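Local coordinates for putative outer membrane protein (LpxR) (Salmonella typhimurium, PDB 3FID) that acts as an outer-membrane lipid A deacylase, a beta-barrel enzyme that modifies lipopolysaccharide, at residues Q134-E138 against G236-K242. Residues are numbered along the deposited sequence; the frame is centred on the assembly and turned at random.
Sequences QDQIE and GKTLQTK
The carboxylate of Asp-135 reaches into the turn formed by Thr-238 to Lys-242, joining two loops at one end of the LpxR beta-barrel: loop 134-138, which leads into strand 140-157, and loop 236-242, which precedes strand 251-263. With CG anti to the backbone N (chi1 -162°), this side chain extends across Thr-238 to the amides beyond it. Asp-135 OD1 accepts two of them: Gln-240 N, at 2.8 Å, comes nearly along the C-O axis, whereas Thr-241 N meets the oxygen from above the carboxylate plane. Asp-135 OD2 uses its syn lone pair for Thr-241 OG1, 2.5 Å away, which itself accepts from Thr-238 OG1. The Ala-72 amide of a third loop also bonds to OD2, so both oxygens of this buried acid are doubly gripped, an arrangement that would probably stabilise its ionised form.

Beside this site the backbones form a single beta bridge between Ile-137 and Thr-238. Its two bonds run from Leu-239 N to Gln-136 O (2.8 Å) and from Glu-138 N to Lys-237 O (3.0 Å). The side chains of Leu-239 and Gln-136 run alongside one another in the same direction, CD1 of the leucine 3.8 Å from CG of the glutamine, while CD2 approaches CB of Glu-138. At the other end the Gln-134 and Gln-240 amides are turned 49° apart and share a weak bond from Gln-240 NE2 to Gln-134 OE1; the stronger partner of Gln-134 is Pro-70 O, which accepts a hydrogen bond from Gln-134 NE2. Glu-138 and Lys-237 form no direct salt bridge. Instead, one water donates to Glu-138 OE1 and accepts from Lys-237 NZ, the latter at 2.8 Å.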
loop_
_atom_site.group_PDB
_atom_site.type_symbol
_atom_site.label_atom_id
_atom_site.label_comp_id
_atom_site.label_asym_id
_atom_site.label_seq_id
_atom_site.Cartn_x
_atom_site.Cartn_y
_atom_site.Cartn_z
ATOM N N GLN A 134 -22.368 2.148 -9.652
ATOM C CA GLN A 134 -22.978 1.667 -10.904
ATOM C C GLN A 134 -22.132 2.072 -12.105
ATOM O O GLN A 134 -22.186 1.430 -13.148
ATOM C CB GLN A 134 -24.448 2.182 -11.068
ATOM C CG GLN A 134 -24.607 3.692 -11.184
ATOM C CD GLN A 134 -26.078 4.185 -11.173
ATOM O OE1 GLN A 134 -26.987 3.512 -11.693
ATOM N NE2 GLN A 134 -26.304 5.370 -10.600
ATOM N N ASP A 135 -21.383 3.166 -11.955
ATOM C CA ASP A 135 -20.524 3.673 -13.028
ATOM C C ASP A 135 -19.029 3.421 -12.730
ATOM O O ASP A 135 -18.154 4.175 -13.167
ATOM C CB ASP A 135 -20.842 5.173 -13.264
ATOM C CG ASP A 135 -20.336 5.681 -14.599
ATOM O OD1 ASP A 135 -20.213 4.876 -15.548
ATOM O OD2 ASP A 135 -20.090 6.904 -14.693
ATOM N N GLN A 136 -18.736 2.356 -11.965
ATOM C CA GLN A 136 -17.341 1.993 -11.641
ATOM C C GLN A 136 -16.512 1.609 -12.869
ATOM O O GLN A 136 -17.065 1.371 -13.943
ATOM C CB GLN A 136 -17.308 0.882 -10.568
ATOM C CG GLN A 136 -17.785 -0.528 -11.006
ATOM C CD GLN A 136 -17.675 -1.516 -9.855
ATOM O OE1 GLN A 136 -16.591 -1.741 -9.345
ATOM N NE2 GLN A 136 -18.806 -2.089 -9.431
ATOM N N ILE A 137 -15.182 1.558 -12.712
ATOM C CA ILE A 137 -14.294 1.048 -13.757
ATOM C C ILE A 137 -14.640 -0.398 -14.128
ATOM O O ILE A 137 -14.832 -1.235 -13.259
ATOM C CB ILE A 137 -12.776 1.178 -13.367
ATOM C CG1 ILE A 137 -12.421 2.654 -13.046
ATOM C CG2 ILE A 137 -11.865 0.617 -14.461
ATOM C CD1 ILE A 137 -12.587 3.666 -14.224
ATOM N N GLU A 138 -14.715 -0.672 -15.427
ATOM C CA GLU A 138 -15.074 -2.003 -15.942
ATOM C C GLU A 138 -13.945 -3.031 -15.806
ATOM O O GLU A 138 -12.762 -2.656 -15.698
ATOM C CB GLU A 138 -15.450 -1.886 -17.411
ATOM C CG GLU A 138 -14.261 -1.714 -18.343
ATOM C CD GLU A 138 -14.688 -1.476 -19.804
ATOM O OE1 GLU A 138 -13.820 -1.130 -20.624
ATOM O OE2 GLU A 138 -15.882 -1.609 -20.109
ATOM N N GLY A 236 -8.780 3.168 -17.002
ATOM C CA GLY A 236 -9.879 2.311 -17.430
ATOM C C GLY A 236 -11.144 3.100 -17.750
ATOM O O GLY A 236 -11.305 4.248 -17.345
ATOM N N LYS A 237 -12.070 2.449 -18.440
ATOM C CA LYS A 237 -13.302 3.068 -18.868
ATOM C C LYS A 237 -14.429 2.710 -17.890
ATOM O O LYS A 237 -14.521 1.566 -17.441
ATOM C CB LYS A 237 -13.594 2.546 -20.284
ATOM C CG LYS A 237 -14.723 3.221 -21.027
ATOM C CD LYS A 237 -14.944 2.535 -22.391
ATOM C CE LYS A 237 -16.108 1.536 -22.318
ATOM N NZ LYS A 237 -16.353 0.877 -23.631
ATOM N N THR A 238 -15.286 3.681 -17.562
ATOM C CA THR A 238 -16.411 3.467 -16.631
ATOM C C THR A 238 -17.548 2.642 -17.261
ATOM O O THR A 238 -17.723 2.672 -18.476
ATOM C CB THR A 238 -17.034 4.801 -16.195
ATOM O OG1 THR A 238 -17.465 5.525 -17.370
ATOM C CG2 THR A 238 -16.024 5.648 -15.378
ATOM N N LEU A 239 -18.325 1.942 -16.423
ATOM C CA LEU A 239 -19.357 0.988 -16.899
ATOM C C LEU A 239 -20.492 1.610 -17.723
ATOM O O LEU A 239 -20.877 1.065 -18.762
ATOM C CB LEU A 239 -19.991 0.249 -15.713
ATOM C CG LEU A 239 -19.291 -0.969 -15.136
ATOM C CD1 LEU A 239 -20.096 -1.453 -13.915
ATOM C CD2 LEU A 239 -19.188 -2.078 -16.194
ATOM N N GLN A 240 -21.001 2.746 -17.249
ATOM C CA GLN A 240 -22.192 3.394 -17.798
ATOM C C GLN A 240 -21.915 4.663 -18.599
ATOM O O GLN A 240 -22.458 4.832 -19.697
ATOM C CB GLN A 240 -23.164 3.725 -16.691
ATOM C CG GLN A 240 -23.687 2.524 -15.947
ATOM C CD GLN A 240 -24.613 2.965 -14.868
ATOM O OE1 GLN A 240 -24.543 4.104 -14.404
ATOM N NE2 GLN A 240 -25.500 2.083 -14.460
ATOM N N THR A 241 -21.095 5.566 -18.069
ATOM C CA THR A 241 -20.721 6.759 -18.854
ATOM C C THR A 241 -19.662 6.455 -19.901
ATOM O O THR A 241 -19.397 7.287 -20.775
ATOM C CB THR A 241 -20.267 7.946 -17.972
ATOM O OG1 THR A 241 -19.276 7.511 -17.021
ATOM C CG2 THR A 241 -21.445 8.533 -17.220
ATOM N N LYS A 242 -19.028 5.288 -19.805
ATOM C CA LYS A 242 -18.026 4.847 -20.796
ATOM C C LYS A 242 -16.900 5.849 -21.070
ATOM O O LYS A 242 -16.499 6.053 -22.219
ATOM C CB LYS A 242 -18.700 4.443 -22.120
ATOM C CG LYS A 242 -19.612 3.247 -21.979
ATOM C CD LYS A 242 -20.257 2.881 -23.304
ATOM C CE LYS A 242 -21.131 1.654 -23.129
ATOM N NZ LYS A 242 -22.132 1.882 -22.044
HETATM O O HOH W 1 -11.549 -0.373 -19.554
HETATM O O HOH W 2 -17.800 0.283 -20.076
HETATM O O HOH W 3 -13.986 -0.653 -23.280
#